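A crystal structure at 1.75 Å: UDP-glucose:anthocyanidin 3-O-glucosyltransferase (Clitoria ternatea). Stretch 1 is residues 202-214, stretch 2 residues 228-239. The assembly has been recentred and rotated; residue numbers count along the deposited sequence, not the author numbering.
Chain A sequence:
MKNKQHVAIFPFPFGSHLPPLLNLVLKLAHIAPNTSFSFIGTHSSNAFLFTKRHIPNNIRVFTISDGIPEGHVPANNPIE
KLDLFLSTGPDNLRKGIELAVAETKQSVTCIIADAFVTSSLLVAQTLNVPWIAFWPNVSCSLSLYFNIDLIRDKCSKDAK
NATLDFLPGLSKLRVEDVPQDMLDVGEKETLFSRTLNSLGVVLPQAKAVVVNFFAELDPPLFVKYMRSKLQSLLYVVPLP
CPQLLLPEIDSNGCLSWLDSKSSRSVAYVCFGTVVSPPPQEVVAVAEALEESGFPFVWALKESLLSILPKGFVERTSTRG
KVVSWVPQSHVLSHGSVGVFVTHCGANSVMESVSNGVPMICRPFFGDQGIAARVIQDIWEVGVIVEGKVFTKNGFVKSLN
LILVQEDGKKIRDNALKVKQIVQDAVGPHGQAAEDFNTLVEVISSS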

ATOM      1  N   VAL A 202       2.636 -19.983  -4.762  1.00 11.26           N
ATOM      2  CA  VAL A 202       3.325 -19.710  -3.496  1.00 12.43           C
ATOM      3  C   VAL A 202       2.365 -19.548  -2.308  1.00 12.41           C
ATOM      4  O   VAL A 202       2.539 -20.187  -1.268  1.00 11.65           O
ATOM      5  CB  VAL A 202       4.246 -18.470  -3.616  1.00 12.71           C
ATOM      6  CG1 VAL A 202       4.694 -17.973  -2.224  1.00  9.75           C
ATOM      7  CG2 VAL A 202       5.462 -18.790  -4.480  1.00 14.53           C
ATOM      8  N   LEU A 203       1.347 -18.708  -2.464  1.00 10.51           N
ATOM      9  CA  LEU A 203       0.478 -18.345  -1.338  1.00  7.19           C
ATOM     10  C   LEU A 203      -0.288 -19.496  -0.636  1.00  9.08           C
ATOM     11  O   LEU A 203      -0.463 -19.454   0.587  1.00  8.98           O
ATOM     12  CB  LEU A 203      -0.480 -17.212  -1.722  1.00  8.28           C
ATOM     13  CG  LEU A 203       0.195 -15.864  -1.982  1.00 11.25           C
ATOM     14  CD1 LEU A 203      -0.815 -14.864  -2.508  1.00 13.15           C
ATOM     15  CD2 LEU A 203       0.829 -15.344  -0.699  1.00 15.96           C
ATOM     16  N   PRO A 204      -0.748 -20.517  -1.389  1.00  9.28           N
ATOM     17  CA  PRO A 204      -1.411 -21.617  -0.676  1.00 10.63           C
ATOM     18  C   PRO A 204      -0.474 -22.418   0.236  1.00  9.19           C
ATOM     19  O   PRO A 204      -0.941 -23.231   1.049  1.00 11.58           O
ATOM     20  CB  PRO A 204      -1.939 -22.500  -1.819  1.00 10.71           C
ATOM     21  CG  PRO A 204      -2.165 -21.535  -2.939  1.00  7.80           C
ATOM     22  CD  PRO A 204      -0.976 -20.613  -2.844  1.00  8.43           C
ATOM     23  N   GLN A 205       0.830 -22.204   0.111  1.00 10.67           N
ATOM     24  CA  GLN A 205       1.781 -22.924   0.953  1.00 12.85           C
ATOM     25  C   GLN A 205       1.999 -22.208   2.284  1.00 12.95           C
ATOM     26  O   GLN A 205       2.653 -22.737   3.181  1.00 11.54           O
ATOM     27  CB  GLN A 205       3.111 -23.115   0.213  1.00 14.27           C
ATOM     28  CG  GLN A 205       2.943 -23.869  -1.110  1.00 12.85           C
ATOM     29  CD  GLN A 205       4.243 -24.068  -1.845  1.00 17.80           C
ATOM     30  OE1 GLN A 205       5.153 -24.753  -1.355  1.00 19.73           O
ATOM     31  NE2 GLN A 205       4.345 -23.479  -3.033  1.00 18.14           N
ATOM     32  N   ALA A 206       1.447 -21.003   2.402  1.00  9.03           N
ATOM     33  CA  ALA A 206       1.552 -20.236   3.641  1.00  9.45           C
ATOM     34  C   ALA A 206       0.628 -20.790   4.714  1.00 10.49           C
ATOM     35  O   ALA A 206      -0.520 -21.146   4.437  1.00 10.31           O
ATOM     36  CB  ALA A 206       1.239 -18.772   3.396  1.00 11.66           C
ATOM     37  N   LYS A 207       1.130 -20.848   5.945  1.00  9.07           N
ATOM     38  CA  LYS A 207       0.314 -21.240   7.093  1.00 10.00           C
ATOM     39  C   LYS A 207      -0.867 -20.283   7.253  1.00  9.99           C
ATOM     40  O   LYS A 207      -1.986 -20.698   7.601  1.00 10.86           O
ATOM     41  CB  LYS A 207       1.187 -21.247   8.352  1.00 11.30           C
ATOM     42  CG  LYS A 207       0.438 -21.516   9.650  1.00 17.38           C
ATOM     43  CD  LYS A 207      -0.097 -22.933   9.727  1.00 24.17           C
ATOM     44  CE  LYS A 207      -0.574 -23.237  11.152  1.00 37.08           C
ATOM     45  NZ  LYS A 207      -0.977 -24.665  11.328  1.00 41.36           N
ATOM     46  N   ALA A 208      -0.615 -19.004   6.990  1.00 12.27           N
ATOM     47  CA  ALA A 208      -1.662 -17.990   6.951  1.00 10.23           C
ATOM     48  C   ALA A 208      -1.238 -16.845   6.039  1.00  9.57           C
ATOM     49  O   ALA A 208      -0.039 -16.587   5.861  1.00  9.53           O
ATOM     50  CB  ALA A 208      -1.963 -17.469   8.360  1.00  9.86           C
ATOM     51  N   VAL A 209      -2.217 -16.174   5.442  1.00  7.66           N
ATOM     52  CA  VAL A 209      -1.956 -14.950   4.708  1.00  8.76           C
ATOM     53  C   VAL A 209      -2.610 -13.829   5.505  1.00 13.22           C
ATOM     54  O   VAL A 209      -3.804 -13.901   5.828  1.00  9.40           O
ATOM     55  CB  VAL A 209      -2.529 -14.995   3.268  1.00  7.58           C
ATOM     56  CG1 VAL A 209      -2.378 -13.638   2.595  1.00  8.08           C
ATOM     57  CG2 VAL A 209      -1.824 -16.068   2.444  1.00  8.90           C
ATOM     58  N   VAL A 210      -1.821 -12.815   5.850  1.00  8.96           N
ATOM     59  CA  VAL A 210      -2.306 -11.696   6.658  1.00  5.54           C
ATOM     60  C   VAL A 210      -2.509 -10.474   5.760  1.00  8.62           C
ATOM     61  O   VAL A 210      -1.553  -9.976   5.151  1.00 10.23           O
ATOM     62  CB  VAL A 210      -1.309 -11.359   7.781  1.00  5.29           C
ATOM     63  CG1 VAL A 210      -1.758 -10.105   8.546  1.00  8.52           C
ATOM     64  CG2 VAL A 210      -1.196 -12.530   8.746  1.00  9.02           C
ATOM     65  N   VAL A 211      -3.756 -10.007   5.666  1.00  9.75           N
ATOM     66  CA  VAL A 211      -4.083  -8.887   4.792  1.00 11.34           C
ATOM     67  C   VAL A 211      -4.154  -7.605   5.612  1.00  8.06           C
ATOM     68  O   VAL A 211      -4.830  -7.554   6.636  1.00  9.43           O
ATOM     69  CB  VAL A 211      -5.424  -9.099   4.049  1.00 11.80           C
ATOM     70  CG1 VAL A 211      -5.744  -7.876   3.195  1.00 11.61           C
ATOM     71  CG2 VAL A 211      -5.371 -10.347   3.175  1.00 13.34           C
ATOM     72  N   ASN A 212      -3.464  -6.571   5.138  1.00  7.64           N
ATOM     73  CA  ASN A 212      -3.353  -5.294   5.837  1.00 10.71           C
ATOM     74  C   ASN A 212      -4.536  -4.400   5.469  1.00 10.12           C
ATOM     75  O   ASN A 212      -4.362  -3.333   4.887  1.00 13.55           O
ATOM     76  CB  ASN A 212      -2.052  -4.606   5.404  1.00 11.38           C
ATOM     77  CG  ASN A 212      -1.622  -3.505   6.351  1.00 13.00           C
ATOM     78  OD1 ASN A 212      -1.674  -3.667   7.575  1.00 14.43           O
ATOM     79  ND2 ASN A 212      -1.196  -2.367   5.788  1.00 12.79           N
ATOM     80  N   PHE A 213      -5.744  -4.834   5.800  1.00  9.26           N
ATOM     81  CA  PHE A 213      -6.933  -4.090   5.401  1.00  9.56           C
ATOM     82  C   PHE A 213      -8.135  -4.448   6.274  1.00 11.82           C
ATOM     83  O   PHE A 213      -8.004  -5.145   7.276  1.00 13.01           O
ATOM     84  CB  PHE A 213      -7.234  -4.360   3.921  1.00 10.18           C
ATOM     85  CG  PHE A 213      -8.073  -3.295   3.273  1.00 10.13           C
ATOM     86  CD1 PHE A 213      -7.656  -1.972   3.284  1.00 11.54           C
ATOM     87  CD2 PHE A 213      -9.271  -3.616   2.656  1.00 16.19           C
ATOM     88  CE1 PHE A 213      -8.419  -0.974   2.692  1.00 12.67           C
ATOM     89  CE2 PHE A 213     -10.049  -2.628   2.069  1.00 13.73           C
ATOM     90  CZ  PHE A 213      -9.623  -1.307   2.083  1.00 12.69           C
ATOM     91  N   PHE A 214      -9.305  -3.960   5.880  1.00 14.15           N
ATOM     92  CA  PHE A 214     -10.537  -4.164   6.629  1.00 14.38           C
ATOM     93  C   PHE A 214     -11.405  -5.174   5.886  1.00 17.34           C
ATOM     94  O   PHE A 214     -11.890  -4.891   4.791  1.00 15.70           O
ATOM     95  CB  PHE A 214     -11.292  -2.829   6.741  1.00 16.76           C
ATOM     96  CG  PHE A 214     -10.423  -1.659   7.152  1.00 15.10           C
ATOM     97  CD1 PHE A 214     -10.042  -1.491   8.477  1.00 23.30           C
ATOM     98  CD2 PHE A 214     -10.012  -0.718   6.217  1.00 20.80           C
ATOM     99  CE1 PHE A 214      -9.247  -0.413   8.855  1.00 20.65           C
ATOM    100  CE2 PHE A 214      -9.222   0.364   6.585  1.00 24.10           C
ATOM    101  CZ  PHE A 214      -8.838   0.515   7.907  1.00 25.91           C
TER
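Stretch 2 228-239: SKLQSLLYVVPL

Stretch 2 follows a weakly bonded helix near Ser228 and Lys229, passes through Leu230 to Ser232, and runs as a strand from Leu233 to Tyr235 alongside the strand of stretch 1 that includes Val209 to Val211. The two strands are parallel, their axes 4.6 Å apart at closest approach and crossing at -26°. Val209 pairs with Leu233, Val210 with Leu234 and Val211 with Tyr235. The ladder alternates: Val209 N to Ser232 O (2.9 Å), Leu234 N to Val209 O (2.9 Å), Val211 N to Leu234 O (2.7 Å) and Val236 N to Val211 O (3.1 Å).

On the face carrying Val209, Val211, Leu233 and Tyr235, Val211 (t) sets CG2 3.6 Å from CD1 of Leu233 (t, p) and CG1 3.7 Å from Tyr235 CE1. Tyr235 (m, chi2 -107°) lays its ring face over Val211, whose CB is 4.1 Å from the centroid of the Tyr235 ring; Phe213 O meets the ring edge. On the face of Val210 and Leu234, the m, t chain of Leu234 carries CD1 to 3.9 Å from Ala208 CB, and Val210 (t) sets CG1 3.8 Å from Val236 CG2.

Before the strand, Leu230 (m, t) points sideways at CB but reaches inward, CD2 3.8 Å from Leu203 CB and CD1 3.9 Å from Val209 CG2. Gln231 points toward stretch 1, and its m, t chain carries NE2 to donate to Pro204 O at 3.0 Å. Water 1 donates to Leu203 O and Ala206 O and accepts from Gln231 N, joining the 3-10 segment and Ala206 to stretch 2.

Past the strand, Phe214 (m, chi2 -78°) starts away, but its ring returns to Pro238, whose CD lies over one face, 4.0 Å from the Phe214 ring centroid. Asn212 (t, chi2 44°) turns its amide to two waters: ND2 reaches Pro238 O through water 2, OD1 reaches Val236 O through water 3.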

ATOM      1  N   SER A 228     -11.048 -20.073   0.079  1.00 12.96           N
ATOM      2  CA  SER A 228     -11.056 -21.375  -0.581  1.00 14.06           C
ATOM      3  C   SER A 228      -9.697 -21.712  -1.201  1.00 15.69           C
ATOM      4  O   SER A 228      -9.431 -22.862  -1.546  1.00 15.75           O
ATOM      5  CB  SER A 228     -12.142 -21.433  -1.655  1.00 15.45           C
ATOM      6  OG  SER A 228     -11.707 -20.805  -2.842  1.00 16.24           O
ATOM      7  N   LYS A 229      -8.836 -20.711  -1.333  1.00 12.94           N
ATOM      8  CA  LYS A 229      -7.526 -20.911  -1.953  1.00 12.04           C
ATOM      9  C   LYS A 229      -6.391 -21.032  -0.950  1.00 12.87           C
ATOM     10  O   LYS A 229      -5.314 -21.520  -1.291  1.00 15.87           O
ATOM     11  CB  LYS A 229      -7.206 -19.751  -2.900  1.00 13.39           C
ATOM     12  CG  LYS A 229      -8.155 -19.651  -4.096  1.00 12.26           C
ATOM     13  CD  LYS A 229      -7.985 -20.842  -5.042  1.00 17.78           C
ATOM     14  CE  LYS A 229      -8.884 -20.710  -6.264  1.00 25.19           C
ATOM     15  NZ  LYS A 229      -8.545 -21.710  -7.329  1.00 25.77           N
ATOM     16  N   LEU A 230      -6.624 -20.564   0.271  1.00 13.35           N
ATOM     17  CA  LEU A 230      -5.546 -20.416   1.253  1.00  9.48           C
ATOM     18  C   LEU A 230      -5.765 -21.280   2.484  1.00 13.50           C
ATOM     19  O   LEU A 230      -6.893 -21.668   2.784  1.00 13.23           O
ATOM     20  CB  LEU A 230      -5.411 -18.942   1.663  1.00  8.60           C
ATOM     21  CG  LEU A 230      -5.192 -17.939   0.522  1.00 11.59           C
ATOM     22  CD1 LEU A 230      -5.378 -16.504   1.025  1.00 11.87           C
ATOM     23  CD2 LEU A 230      -3.824 -18.110  -0.145  1.00 11.83           C
ATOM     24  N   GLN A 231      -4.686 -21.569   3.213  1.00 11.61           N
ATOM     25  CA  GLN A 231      -4.812 -22.326   4.451  1.00 12.85           C
ATOM     26  C   GLN A 231      -5.559 -21.523   5.500  1.00 15.29           C
ATOM     27  O   GLN A 231      -6.354 -22.064   6.263  1.00 16.27           O
ATOM     28  CB  GLN A 231      -3.434 -22.739   4.983  1.00 16.04           C
ATOM     29  CG  GLN A 231      -2.677 -23.640   4.030  1.00 19.89           C
ATOM     30  CD  GLN A 231      -1.382 -24.161   4.613  1.00 16.62           C
ATOM     31  OE1 GLN A 231      -1.280 -24.412   5.821  1.00 18.76           O
ATOM     32  NE2 GLN A 231      -0.383 -24.342   3.757  1.00 12.74           N
ATOM     33  N   SER A 232      -5.308 -20.220   5.517  1.00 11.61           N
ATOM     34  CA  SER A 232      -5.945 -19.316   6.470  1.00  9.62           C
ATOM     35  C   SER A 232      -5.829 -17.893   5.954  1.00 12.09           C
ATOM     36  O   SER A 232      -4.756 -17.483   5.506  1.00 13.66           O
ATOM     37  CB  SER A 232      -5.273 -19.433   7.842  1.00 16.03           C
ATOM     38  OG  SER A 232      -5.868 -18.552   8.777  1.00 16.28           O
ATOM     39  N   LEU A 233      -6.934 -17.151   5.982  1.00 10.90           N
ATOM     40  CA  LEU A 233      -6.924 -15.754   5.574  1.00  8.82           C
ATOM     41  C   LEU A 233      -7.266 -14.906   6.775  1.00 12.83           C
ATOM     42  O   LEU A 233      -8.355 -15.042   7.335  1.00 12.58           O
ATOM     43  CB  LEU A 233      -7.962 -15.503   4.475  1.00  9.28           C
ATOM     44  CG  LEU A 233      -8.107 -14.067   3.959  1.00 13.29           C
ATOM     45  CD1 LEU A 233      -6.859 -13.606   3.192  1.00 12.70           C
ATOM     46  CD2 LEU A 233      -9.343 -13.970   3.065  1.00 12.77           C
ATOM     47  N   LEU A 234      -6.341 -14.036   7.171  1.00  8.83           N
ATOM     48  CA  LEU A 234      -6.519 -13.217   8.366  1.00  8.13           C
ATOM     49  C   LEU A 234      -6.388 -11.744   8.002  1.00 12.86           C
ATOM     50  O   LEU A 234      -5.480 -11.360   7.250  1.00 15.44           O
ATOM     51  CB  LEU A 234      -5.462 -13.584   9.419  1.00  9.75           C
ATOM     52  CG  LEU A 234      -5.388 -15.038   9.901  1.00 11.50           C
ATOM     53  CD1 LEU A 234      -4.151 -15.276  10.798  1.00  9.59           C
ATOM     54  CD2 LEU A 234      -6.664 -15.408  10.638  1.00  9.40           C
ATOM     55  N   TYR A 235      -7.294 -10.917   8.520  1.00 11.22           N
ATOM     56  CA  TYR A 235      -7.200  -9.475   8.314  1.00 12.42           C
ATOM     57  C   TYR A 235      -6.776  -8.822   9.626  1.00 19.45           C
ATOM     58  O   TYR A 235      -7.413  -9.022  10.660  1.00 28.45           O
ATOM     59  CB  TYR A 235      -8.543  -8.887   7.869  1.00 10.62           C
ATOM     60  CG  TYR A 235      -8.950  -9.157   6.436  1.00 14.66           C
ATOM     61  CD1 TYR A 235      -8.903  -8.150   5.478  1.00 15.42           C
ATOM     62  CD2 TYR A 235      -9.403 -10.411   6.048  1.00 13.76           C
ATOM     63  CE1 TYR A 235      -9.292  -8.395   4.158  1.00 14.36           C
ATOM     64  CE2 TYR A 235      -9.792 -10.661   4.742  1.00 15.96           C
ATOM     65  CZ  TYR A 235      -9.730  -9.651   3.805  1.00 17.72           C
ATOM     66  OH  TYR A 235     -10.130  -9.918   2.519  1.00 18.95           O
ATOM     67  N   VAL A 236      -5.689  -8.062   9.586  1.00  9.42           N
ATOM     68  CA  VAL A 236      -5.262  -7.285  10.741  1.00 11.34           C
ATOM     69  C   VAL A 236      -5.340  -5.809  10.378  1.00 12.11           C
ATOM     70  O   VAL A 236      -4.854  -5.393   9.322  1.00 14.63           O
ATOM     71  CB  VAL A 236      -3.849  -7.671  11.187  1.00 12.95           C
ATOM     72  CG1 VAL A 236      -3.379  -6.776  12.335  1.00 12.65           C
ATOM     73  CG2 VAL A 236      -3.834  -9.129  11.614  1.00 10.79           C
ATOM     74  N   VAL A 237      -5.986  -5.041  11.252  1.00 13.67           N
ATOM     75  CA  VAL A 237      -6.268  -3.630  11.012  1.00 16.89           C
ATOM     76  C   VAL A 237      -4.982  -2.882  10.686  1.00 13.80           C
ATOM     77  O   VAL A 237      -4.010  -2.947  11.446  1.00 15.84           O
ATOM     78  CB  VAL A 237      -6.959  -2.999  12.247  1.00 20.77           C
ATOM     79  CG1 VAL A 237      -6.908  -1.484  12.194  1.00 21.36           C
ATOM     80  CG2 VAL A 237      -8.398  -3.483  12.343  1.00 25.96           C
ATOM     81  N   PRO A 238      -4.971  -2.166   9.552  1.00 14.00           N
ATOM     82  CA  PRO A 238      -3.770  -1.487   9.040  1.00 16.19           C
ATOM     83  C   PRO A 238      -3.427  -0.187   9.753  1.00 14.94           C
ATOM     84  O   PRO A 238      -2.353   0.360   9.504  1.00 17.04           O
ATOM     85  CB  PRO A 238      -4.145  -1.173   7.582  1.00 15.07           C
ATOM     86  CG  PRO A 238      -5.640  -1.095   7.594  1.00 14.75           C
ATOM     87  CD  PRO A 238      -6.073  -2.147   8.571  1.00 13.14           C
ATOM     88  N   LEU A 239      -4.331   0.307  10.598  1.00 13.73           N
ATOM     89  CA  LEU A 239      -4.111   1.550  11.329  1.00 16.40           C
ATOM     90  C   LEU A 239      -2.833   1.473  12.148  1.00 15.03           C
ATOM     91  O   LEU A 239      -2.480   0.404  12.652  1.00 16.10           O
ATOM     92  CB  LEU A 239      -5.299   1.848  12.250  1.00 17.11           C
ATOM     93  CG  LEU A 239      -6.621   2.088  11.519  1.00 21.42           C
ATOM     94  CD1 LEU A 239      -7.749   2.369  12.512  1.00 26.05           C
ATOM     95  CD2 LEU A 239      -6.478   3.229  10.524  1.00 26.58           C
TER
HETATM   96  O   HOH W   1      -2.217 -20.196   2.619  1.00 10.49           O
HETATM   97  O   HOH W   2      -0.579  -0.066   7.374  1.00 15.42           O
HETATM   98  O   HOH W   3      -2.002  -5.615   9.247  1.00 16.58           O